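MGS-M5 (Unidentified, PDB 4Q3N) probably catalyses the NAD-dependent interconversion of L-lactate and pyruvate, as an L-lactate dehydrogenase of the lactate/malate dehydrogenase family. Local coordinates at residues Ala151-Glu156 with Val168-Leu173; Ser158-Ile163 with Asp202-Glu207; Trp184-Val189 with Val286-Asn291. All blocks are in the same frame, centred on the assembly; numbering follows the deposited sequence. Where two conformers were deposited one is given.

Following the chain from the N terminus, all three contacts fall within the C-terminal alpha/beta family region of the lactate/malate dehydrogenases. Contact 1 closes first, folding helix 147-161 back onto strand 168-173 across only eleven residues. Contact 2 opens at the end of the same helix, inside that loop, and closes at 202-207, so contacts 1 and 2 cross. Contact 3 opens at 184-189, within the span of contact 2, and closes at 286-291, so it crosses contact 2 but follows contact 1 in series. Strands 168-173 and 188-189 are sheet neighbours, with Ala-170 packed on Ala-187, while Val-189 meets Ile-161 and Ile-163. Helix, sheet, sodium-binding loop and the approach to helix 292-311 are thus joined.

Contact 1 of 3, residues Ala151-Glu156 with Val168-Leu173; sequences ARLRYE and VHAYIL
Leu-153 forms the tightly packed half of this contact, pointing from helix 147-161 toward the strand. Its CG is anti to the backbone N, which carries methyl CD2 between two side chains of the strand, 3.7 Å from Ala-170 CB and 4.0 Å from Ile-172 CD1. The flank of Ile-172 also lies along the leucine stem, its CG1 4.1 Å from Leu-153 CB. Ile-212 of helix 206-227 and Val-182 seal this buried apolar patch further.

One residue on, Arg-154 makes the looser, partly exposed side, and its side chain was modelled in two conformers. Its CB passes Val-168 CB at 4.2 Å before the chain bends at chi3 (79°), bringing NE to 2.7 Å from Val-168 O. That hydrogen bond is short but bent, with an N-H...O angle of 130° and the oxygen 33° out of the guanidinium plane; Ser-165 O is a second, weak acceptor for NE. Beyond it, the CB of His-169 points away from the helix, and its ring stacks on His-169 of the third subunit. A helix laid on an antiparallel sheet, its other side packed against the second subunit, belongs to the C-terminal alpha/beta domain of the lactate/malate dehydrogenase fold.

Contact 2 of 3, residues Ser158-Ile163 with Asp202-Glu207; sequences SQYIHI and DEISFE. With NA (sodium ion), chain B.
Helix 147-161 ends where His-162 swings to positive phi (54°), and just before this turn the CA of Ile-161 comes within 5.6 Å of the CA of Glu-203 in the loop preceding helix 206-227. The carbonyl of Tyr-160 abuts the loop, its O 3.2 Å from Glu-203 CB. The Tyr-160 ring is met at its edge and in its plane by the carbonyl of Glu-203, whose O lies 3.5 Å from CD2, while the Tyr-160 CB rests 3.9 Å from Ile-204 CD1. At the far end of that ring, OH makes a weak hydrogen bond with His-211.

Two branched side chains cross obliquely in the buried part: methyl CG2 of Ile-161 meets CG2 of Ile-204 at 3.7 Å. Toward solvent the link is a water, hydrogen-bonded 3.1 Å from His-162 ND1 in the ring plane and donating to Glu-203 OE2 over 2.9 Å. The Glu-203 chain, bent at chi2, turns its carboxylate toward this bridge.

While the side chain of Ile-204 packs against the helix, its O binds a sodium ion at 2.3 Å. Three waters and the carbonyl oxygens of Ile-198 and Met-201 complete six ligands; one of these waters also donates to Asp-202 O and is hydrogen-bonded to Ser-205 OG. The result is a main-chain cation site built from carbonyls at the C-terminal end of helix 194-200 and the loop beyond it.

Contact 3 of 3, residues Trp184-Val189 with Val286-Asn291; sequences WSNANV and VKLKLN
The side-chain amide of Asn-186 is the flat group that carries this contact, and both acceptors of its ND2 lie close to the amide plane. ND2 donates to Lys-289 O over 3.0 Å (N-H...O angle 146°), and also to OG of the preceding Ser-185, again at 3.0 Å. The donor sits above the plane of the Lys-289 carbonyl, 38° out of it, and so not on a lone pair. At the other end of the amide, OD1 accepts a short bond of 2.6 Å from a water that in turn accepts from Lys-289 N at 2.8 Å. One side chain therefore holds both the carbonyl and the N-H of Lys-289, the latter through water. Leu-288 slides past the amide in the opposite direction, with CD2 3.8 Å from Asn-186 OD1.

Ser-185 OG, in the crowded position between its backbone N and carbonyl carbon, also hydrogen-bonds Glu-294. Asn-291 is the N-cap of helix 292-311: its OD1 accepts from Glu-294 N, while its ND2 lies 3.9 Å from Ser-185 CB. Pro-193 of the third subunit packs on Asn-186. At Asn-186, an alanine would lose the bonds to Lys-289 O, Ser-185 OG and the water, and would probably loosen the hold on the 286-291 loop. The chemistry implies a join made by one side-chain amide gripping the main chain of Lys-289, directly and through a water, with little apolar packing to back it.

Contact 1 of 3, residues Ala151-Glu156 with Val168-Leu173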
loop_
_atom_site.group_PDB
_atom_site.type_symbol
_atom_site.label_atom_id
_atom_site.label_comp_id
_atom_site.label_asym_id
_atom_site.label_seq_id
_atom_site.Cartn_x
_atom_site.Cartn_y
_atom_site.Cartn_z
ATOM N N ALA A 151 14.340 9.701 -13.267
ATOM C CA ALA A 151 14.433 8.536 -12.385
ATOM C C ALA A 151 15.755 7.809 -12.573
ATOM O O ALA A 151 16.305 7.271 -11.631
ATOM C CB ALA A 151 13.267 7.553 -12.632
ATOM N N ARG A 152 16.248 7.735 -13.808
ATOM C CA ARG A 152 17.535 7.123 -14.060
ATOM C C ARG A 152 18.652 7.897 -13.381
ATOM O O ARG A 152 19.574 7.331 -12.808
ATOM C CB ARG A 152 17.806 7.054 -15.590
ATOM C CG ARG A 152 16.874 6.071 -16.301
ATOM C CD ARG A 152 17.123 6.045 -17.838
ATOM N NE ARG A 152 16.472 4.886 -18.459
ATOM C CZ ARG A 152 15.915 4.939 -19.659
ATOM N NH1 ARG A 152 15.897 6.093 -20.374
ATOM N NH2 ARG A 152 15.364 3.862 -20.132
ATOM N N LEU A 153 18.618 9.209 -13.549
ATOM C CA LEU A 153 19.588 10.093 -12.887
ATOM C C LEU A 153 19.606 9.876 -11.355
ATOM O O LEU A 153 20.667 9.741 -10.745
ATOM C CB LEU A 153 19.227 11.559 -13.150
ATOM C CG LEU A 153 20.044 12.642 -12.438
ATOM C CD1 LEU A 153 21.477 12.648 -12.998
ATOM C CD2 LEU A 153 19.419 14.013 -12.642
ATOM N N ARG A 154 18.427 9.865 -10.740
ATOM C CA ARG A 154 18.332 9.649 -9.293
ATOM C C ARG A 154 18.896 8.287 -8.909
ATOM O O ARG A 154 19.682 8.170 -7.955
ATOM C CB ARG A 154 16.877 9.782 -8.832
ATOM C CG ARG A 154 16.255 11.108 -9.233
ATOM C CD ARG A 154 14.763 11.082 -8.990
ATOM N NE ARG A 154 14.454 11.300 -7.589
ATOM C CZ ARG A 154 13.218 11.381 -7.110
ATOM N NH1 ARG A 154 12.178 11.276 -7.928
ATOM N NH2 ARG A 154 13.031 11.613 -5.818
ATOM N N TYR A 155 18.538 7.254 -9.677
ATOM C CA TYR A 155 19.139 5.938 -9.457
ATOM C C TYR A 155 20.660 5.985 -9.523
ATOM O O TYR A 155 21.352 5.442 -8.648
ATOM C CB TYR A 155 18.614 4.888 -10.488
ATOM C CG TYR A 155 19.412 3.587 -10.431
ATOM C CD1 TYR A 155 19.251 2.663 -9.373
ATOM C CD2 TYR A 155 20.368 3.294 -11.404
ATOM C CE1 TYR A 155 20.030 1.475 -9.326
ATOM C CE2 TYR A 155 21.113 2.117 -11.370
ATOM C CZ TYR A 155 20.953 1.227 -10.345
ATOM O OH TYR A 155 21.725 0.097 -10.356
ATOM N N GLU A 156 21.218 6.636 -10.547
ATOM C CA GLU A 156 22.681 6.590 -10.714
ATOM C C GLU A 156 23.388 7.301 -9.550
ATOM O O GLU A 156 24.364 6.810 -9.008
ATOM C CB GLU A 156 23.121 7.238 -12.039
ATOM C CG GLU A 156 22.641 6.472 -13.324
ATOM C CD GLU A 156 23.252 5.076 -13.462
ATOM O OE1 GLU A 156 24.260 4.807 -12.774
ATOM O OE2 GLU A 156 22.714 4.260 -14.272
ATOM N N VAL A 168 16.868 11.896 -3.620
ATOM C CA VAL A 168 17.731 12.595 -4.564
ATOM C C VAL A 168 16.890 13.488 -5.435
ATOM O O VAL A 168 16.040 13.009 -6.157
ATOM C CB VAL A 168 18.552 11.584 -5.435
ATOM C CG1 VAL A 168 19.380 12.348 -6.516
ATOM C CG2 VAL A 168 19.490 10.738 -4.516
ATOM N N HIS A 169 17.080 14.803 -5.346
ATOM C CA HIS A 169 16.148 15.710 -6.017
ATOM C C HIS A 169 16.883 16.485 -7.092
ATOM O O HIS A 169 17.459 17.534 -6.812
ATOM C CB HIS A 169 15.531 16.680 -5.050
ATOM C CG HIS A 169 14.941 16.004 -3.859
ATOM N ND1 HIS A 169 13.968 15.031 -3.976
ATOM C CD2 HIS A 169 15.192 16.144 -2.534
ATOM C CE1 HIS A 169 13.620 14.622 -2.767
ATOM N NE2 HIS A 169 14.359 15.266 -1.880
ATOM N N ALA A 170 16.844 15.964 -8.309
ATOM C CA ALA A 170 17.595 16.506 -9.424
ATOM C C ALA A 170 16.805 16.110 -10.673
ATOM O O ALA A 170 16.108 15.079 -10.628
ATOM C CB ALA A 170 19.018 15.913 -9.460
ATOM N N TYR A 171 16.892 16.925 -11.734
ATOM C CA TYR A 171 16.092 16.760 -12.954
ATOM C C TYR A 171 16.994 16.589 -14.167
ATOM O O TYR A 171 18.082 17.203 -14.249
ATOM C CB TYR A 171 15.182 17.965 -13.235
ATOM C CG TYR A 171 14.178 18.325 -12.134
ATOM C CD1 TYR A 171 13.315 17.376 -11.586
ATOM C CD2 TYR A 171 14.112 19.612 -11.649
ATOM C CE1 TYR A 171 12.414 17.719 -10.563
ATOM C CE2 TYR A 171 13.212 19.979 -10.626
ATOM C CZ TYR A 171 12.366 19.023 -10.099
ATOM O OH TYR A 171 11.511 19.397 -9.097
ATOM N N ILE A 172 16.516 15.784 -15.104
ATOM C CA ILE A 172 16.927 15.872 -16.496
ATOM C C ILE A 172 15.914 16.746 -17.207
ATOM O O ILE A 172 14.706 16.534 -17.016
ATOM C CB ILE A 172 16.957 14.494 -17.168
ATOM C CG1 ILE A 172 17.920 13.590 -16.408
ATOM C CG2 ILE A 172 17.313 14.628 -18.707
ATOM C CD1 ILE A 172 19.467 13.931 -16.674
ATOM N N LEU A 173 16.394 17.734 -17.966
ATOM C CA LEU A 173 15.540 18.657 -18.700
ATOM C C LEU A 173 15.761 18.560 -20.195
ATOM O O LEU A 173 16.814 18.067 -20.674
ATOM C CB LEU A 173 15.785 20.122 -18.285
ATOM C CG LEU A 173 15.599 20.309 -16.751
ATOM C CD1 LEU A 173 15.922 21.737 -16.377
ATOM C CD2 LEU A 173 14.192 19.957 -16.355
#

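Contact 2 of 3, residues Ser158-Ile163 with Asp202-Glu207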
loop_
_atom_site.group_PDB
_atom_site.type_symbol
_atom_site.label_atom_id
_atom_site.label_comp_id
_atom_site.label_asym_id
_atom_site.label_seq_id
_atom_site.Cartn_x
_atom_site.Cartn_y
_atom_site.Cartn_z
ATOM N N SER A 158 22.280 7.665 -6.623
ATOM C CA SER A 158 22.074 6.942 -5.367
ATOM C C SER A 158 23.100 5.846 -5.204
ATOM O O SER A 158 23.488 5.504 -4.079
ATOM C CB SER A 158 20.660 6.351 -5.276
ATOM O OG SER A 158 20.570 5.219 -6.113
ATOM N N GLN A 159 23.547 5.279 -6.322
ATOM C CA GLN A 159 24.561 4.259 -6.281
ATOM C C GLN A 159 25.936 4.796 -5.852
ATOM O O GLN A 159 26.761 4.019 -5.363
ATOM C CB GLN A 159 24.675 3.533 -7.667
ATOM C CG GLN A 159 23.411 2.790 -8.053
ATOM C CD GLN A 159 22.857 1.910 -6.946
ATOM O OE1 GLN A 159 23.305 0.788 -6.778
ATOM N NE2 GLN A 159 21.847 2.412 -6.197
ATOM N N TYR A 160 26.229 6.071 -6.094
ATOM C CA TYR A 160 27.488 6.648 -5.575
ATOM C C TYR A 160 27.399 6.926 -4.052
ATOM O O TYR A 160 28.294 6.588 -3.281
ATOM C CB TYR A 160 27.840 7.985 -6.279
ATOM C CG TYR A 160 28.441 7.731 -7.643
ATOM C CD1 TYR A 160 27.619 7.465 -8.722
ATOM C CD2 TYR A 160 29.831 7.729 -7.833
ATOM C CE1 TYR A 160 28.158 7.187 -9.989
ATOM C CE2 TYR A 160 30.376 7.419 -9.099
ATOM C CZ TYR A 160 29.518 7.177 -10.161
ATOM O OH TYR A 160 30.000 6.912 -11.432
ATOM N N ILE A 161 26.322 7.568 -3.638
ATOM C CA ILE A 161 26.298 8.102 -2.263
ATOM C C ILE A 161 25.519 7.238 -1.282
ATOM O O ILE A 161 25.474 7.553 -0.083
ATOM C CB ILE A 161 25.718 9.526 -2.248
ATOM C CG1 ILE A 161 24.299 9.544 -2.833
ATOM C CG2 ILE A 161 26.598 10.460 -3.119
ATOM C CD1 ILE A 161 23.564 10.880 -2.612
ATOM N N HIS A 162 24.949 6.145 -1.776
ATOM C CA HIS A 162 24.245 5.163 -0.928
ATOM C C HIS A 162 23.159 5.860 -0.075
ATOM O O HIS A 162 23.093 5.659 1.150
ATOM C CB HIS A 162 25.245 4.431 -0.031
ATOM C CG HIS A 162 26.384 3.841 -0.807
ATOM N ND1 HIS A 162 27.701 4.199 -0.595
ATOM C CD2 HIS A 162 26.389 2.976 -1.853
ATOM C CE1 HIS A 162 28.472 3.538 -1.450
ATOM N NE2 HIS A 162 27.700 2.794 -2.224
ATOM N N ILE A 163 22.346 6.658 -0.752
ATOM C CA ILE A 163 21.149 7.331 -0.163
ATOM C C ILE A 163 19.923 6.871 -0.991
ATOM O O ILE A 163 20.026 6.744 -2.220
ATOM C CB ILE A 163 21.280 8.892 -0.241
ATOM C CG1 ILE A 163 22.495 9.389 0.551
ATOM C CG2 ILE A 163 19.914 9.638 0.186
ATOM C CD1 ILE A 163 22.393 9.105 2.042
ATOM N N ASP A 202 33.481 11.607 0.148
ATOM C CA ASP A 202 34.491 11.008 -0.733
ATOM C C ASP A 202 33.875 10.142 -1.807
ATOM O O ASP A 202 34.516 9.904 -2.824
ATOM C CB ASP A 202 35.457 10.183 0.073
ATOM C CG ASP A 202 36.392 11.062 0.904
ATOM O OD1 ASP A 202 36.603 12.226 0.498
ATOM O OD2 ASP A 202 36.886 10.612 1.962
ATOM N N GLU A 203 32.634 9.698 -1.572
ATOM C CA GLU A 203 31.886 8.828 -2.484
ATOM C C GLU A 203 31.545 9.446 -3.848
ATOM O O GLU A 203 31.201 8.726 -4.767
ATOM C CB GLU A 203 30.567 8.387 -1.832
ATOM C CG GLU A 203 30.731 7.362 -0.709
ATOM C CD GLU A 203 31.088 7.972 0.673
ATOM O OE1 GLU A 203 31.336 9.195 0.784
ATOM O OE2 GLU A 203 31.124 7.202 1.653
ATOM N N ILE A 204 31.544 10.771 -3.967
ATOM C CA ILE A 204 31.123 11.389 -5.227
ATOM C C ILE A 204 31.973 12.636 -5.515
ATOM O O ILE A 204 32.256 13.443 -4.632
ATOM C CB ILE A 204 29.614 11.717 -5.249
ATOM C CG1 ILE A 204 29.150 12.062 -6.667
ATOM C CG2 ILE A 204 29.221 12.806 -4.201
ATOM C CD1 ILE A 204 27.606 11.852 -6.870
ATOM N N SER A 205 32.436 12.732 -6.765
ATOM C CA SER A 205 33.302 13.833 -7.175
ATOM C C SER A 205 32.736 14.526 -8.411
ATOM O O SER A 205 31.821 14.020 -9.062
ATOM C CB SER A 205 34.736 13.340 -7.478
ATOM O OG SER A 205 35.336 12.687 -6.373
ATOM N N PHE A 206 33.302 15.682 -8.746
ATOM C CA PHE A 206 32.933 16.392 -9.975
ATOM C C PHE A 206 33.029 15.487 -11.213
ATOM O O PHE A 206 32.154 15.522 -12.065
ATOM C CB PHE A 206 33.812 17.637 -10.124
ATOM C CG PHE A 206 33.380 18.565 -11.218
ATOM C CD1 PHE A 206 32.365 19.503 -10.998
ATOM C CD2 PHE A 206 34.013 18.536 -12.474
ATOM C CE1 PHE A 206 31.966 20.389 -12.034
ATOM C CE2 PHE A 206 33.627 19.407 -13.508
ATOM C CZ PHE A 206 32.610 20.333 -13.298
ATOM N N GLU A 207 34.057 14.634 -11.300
ATOM C CA GLU A 207 34.232 13.760 -12.476
ATOM C C GLU A 207 33.111 12.776 -12.631
ATOM O O GLU A 207 32.789 12.353 -13.748
ATOM C CB GLU A 207 35.547 12.973 -12.402
ATOM C CG GLU A 207 36.791 13.842 -12.488
ATOM C CD GLU A 207 37.026 14.676 -11.226
ATOM O OE1 GLU A 207 36.901 14.128 -10.101
ATOM O OE2 GLU A 207 37.340 15.884 -11.366
HETATM NA NA NA B . 33.690 14.311 -3.118
HETATM O O HOH W 1 28.451 5.991 1.856
HETATM O O HOH W 2 35.327 14.691 -1.025
HETATM O O HOH W 3 35.407 12.813 -3.954
HETATM O O HOH W 4 35.147 15.738 -4.261
#

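Contact 3 of 3, residues Trp184-Val189 with Val286-Asn291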
loop_
_atom_site.group_PDB
_atom_site.type_symbol
_atom_site.label_atom_id
_atom_site.label_comp_id
_atom_site.label_asym_id
_atom_site.label_seq_id
_atom_site.Cartn_x
_atom_site.Cartn_y
_atom_site.Cartn_z
ATOM N N TRP A 184 22.363 20.535 -13.023
ATOM C CA TRP A 184 23.163 20.404 -11.800
ATOM C C TRP A 184 23.045 21.612 -10.861
ATOM O O TRP A 184 23.354 21.479 -9.698
ATOM C CB TRP A 184 24.653 20.189 -12.137
ATOM C CG TRP A 184 24.958 18.835 -12.827
ATOM C CD1 TRP A 184 25.516 18.630 -14.077
ATOM C CD2 TRP A 184 24.765 17.540 -12.261
ATOM N NE1 TRP A 184 25.652 17.283 -14.320
ATOM C CE2 TRP A 184 25.197 16.583 -13.233
ATOM C CE3 TRP A 184 24.255 17.084 -11.032
ATOM C CZ2 TRP A 184 25.154 15.206 -13.003
ATOM C CZ3 TRP A 184 24.180 15.707 -10.809
ATOM C CH2 TRP A 184 24.618 14.781 -11.796
ATOM N N SER A 185 22.682 22.800 -11.369
ATOM C CA SER A 185 22.672 24.004 -10.527
ATOM C C SER A 185 21.543 23.935 -9.491
ATOM O O SER A 185 21.589 24.640 -8.468
ATOM C CB SER A 185 22.501 25.261 -11.370
ATOM O OG SER A 185 21.247 25.197 -12.061
ATOM N N ASN A 186 20.518 23.153 -9.792
ATOM C CA ASN A 186 19.351 22.969 -8.886
ATOM C C ASN A 186 19.189 21.509 -8.493
ATOM O O ASN A 186 18.168 20.893 -8.795
ATOM C CB ASN A 186 18.043 23.423 -9.548
ATOM C CG ASN A 186 17.922 24.925 -9.685
ATOM O OD1 ASN A 186 17.120 25.551 -8.994
ATOM N ND2 ASN A 186 18.697 25.516 -10.592
ATOM N N ALA A 187 20.213 20.916 -7.901
ATOM C CA ALA A 187 20.172 19.496 -7.568
ATOM C C ALA A 187 20.521 19.380 -6.097
ATOM O O ALA A 187 21.431 20.059 -5.654
ATOM C CB ALA A 187 21.134 18.696 -8.419
ATOM N N ASN A 188 19.751 18.602 -5.336
ATOM C CA ASN A 188 20.098 18.372 -3.954
ATOM C C ASN A 188 19.807 16.943 -3.493
ATOM O O ASN A 188 19.169 16.137 -4.192
ATOM C CB ASN A 188 19.412 19.369 -3.023
ATOM C CG ASN A 188 17.998 19.630 -3.378
ATOM O OD1 ASN A 188 17.716 20.504 -4.202
ATOM N ND2 ASN A 188 17.076 18.921 -2.724
ATOM N N VAL A 189 20.374 16.611 -2.345
ATOM C CA VAL A 189 20.106 15.318 -1.730
ATOM C C VAL A 189 19.463 15.656 -0.392
ATOM O O VAL A 189 20.075 16.308 0.447
ATOM C CB VAL A 189 21.403 14.479 -1.593
ATOM C CG1 VAL A 189 21.112 13.146 -0.871
ATOM C CG2 VAL A 189 21.994 14.227 -2.987
ATOM N N VAL A 286 7.192 24.880 -13.407
ATOM C CA VAL A 286 8.045 25.488 -12.405
ATOM C C VAL A 286 9.226 26.127 -13.118
ATOM O O VAL A 286 9.904 25.473 -13.941
ATOM C CB VAL A 286 8.509 24.431 -11.370
ATOM C CG1 VAL A 286 9.510 25.043 -10.389
ATOM C CG2 VAL A 286 7.246 23.858 -10.610
ATOM N N LYS A 287 9.501 27.377 -12.811
ATOM C CA LYS A 287 10.613 28.059 -13.456
ATOM C C LYS A 287 11.851 27.987 -12.575
ATOM O O LYS A 287 11.893 28.598 -11.536
ATOM C CB LYS A 287 10.241 29.509 -13.770
ATOM C CG LYS A 287 11.362 30.380 -14.308
ATOM C CD LYS A 287 12.002 29.786 -15.545
ATOM C CE LYS A 287 12.953 30.820 -16.177
ATOM N NZ LYS A 287 14.245 30.934 -15.404
ATOM N N LEU A 288 12.853 27.213 -12.982
ATOM C CA LEU A 288 14.120 27.180 -12.252
ATOM C C LEU A 288 15.041 28.274 -12.726
ATOM O O LEU A 288 15.011 28.633 -13.906
ATOM C CB LEU A 288 14.846 25.830 -12.446
ATOM C CG LEU A 288 13.986 24.623 -12.056
ATOM C CD1 LEU A 288 14.724 23.342 -12.556
ATOM C CD2 LEU A 288 13.771 24.621 -10.501
ATOM N N LYS A 289 15.893 28.785 -11.832
ATOM C CA LYS A 289 16.995 29.679 -12.253
ATOM C C LYS A 289 18.102 28.796 -12.841
ATOM O O LYS A 289 18.791 28.102 -12.105
ATOM C CB LYS A 289 17.554 30.521 -11.078
ATOM C CG LYS A 289 16.691 31.686 -10.572
ATOM C CD LYS A 289 17.559 32.666 -9.720
ATOM C CE LYS A 289 16.997 34.098 -9.641
ATOM N NZ LYS A 289 15.966 34.372 -8.575
ATOM N N LEU A 290 18.289 28.822 -14.156
ATOM C CA LEU A 290 19.287 27.968 -14.795
ATOM C C LEU A 290 20.582 28.718 -14.862
ATOM O O LEU A 290 20.549 29.937 -14.976
ATOM C CB LEU A 290 18.852 27.566 -16.212
ATOM C CG LEU A 290 17.579 26.753 -16.267
ATOM C CD1 LEU A 290 17.278 26.305 -17.746
ATOM C CD2 LEU A 290 17.604 25.562 -15.317
ATOM N N ASN A 291 21.725 28.025 -14.836
ATOM C CA ASN A 291 22.967 28.767 -15.050
ATOM C C ASN A 291 23.177 28.936 -16.549
ATOM O O ASN A 291 22.393 28.453 -17.353
ATOM C CB ASN A 291 24.176 28.112 -14.350
ATOM C CG ASN A 291 24.525 26.738 -14.891
ATOM O OD1 ASN A 291 24.151 26.378 -15.993
ATOM N ND2 ASN A 291 25.252 25.954 -14.091
HETATM O O HOH W 5 15.829 27.825 -9.183
#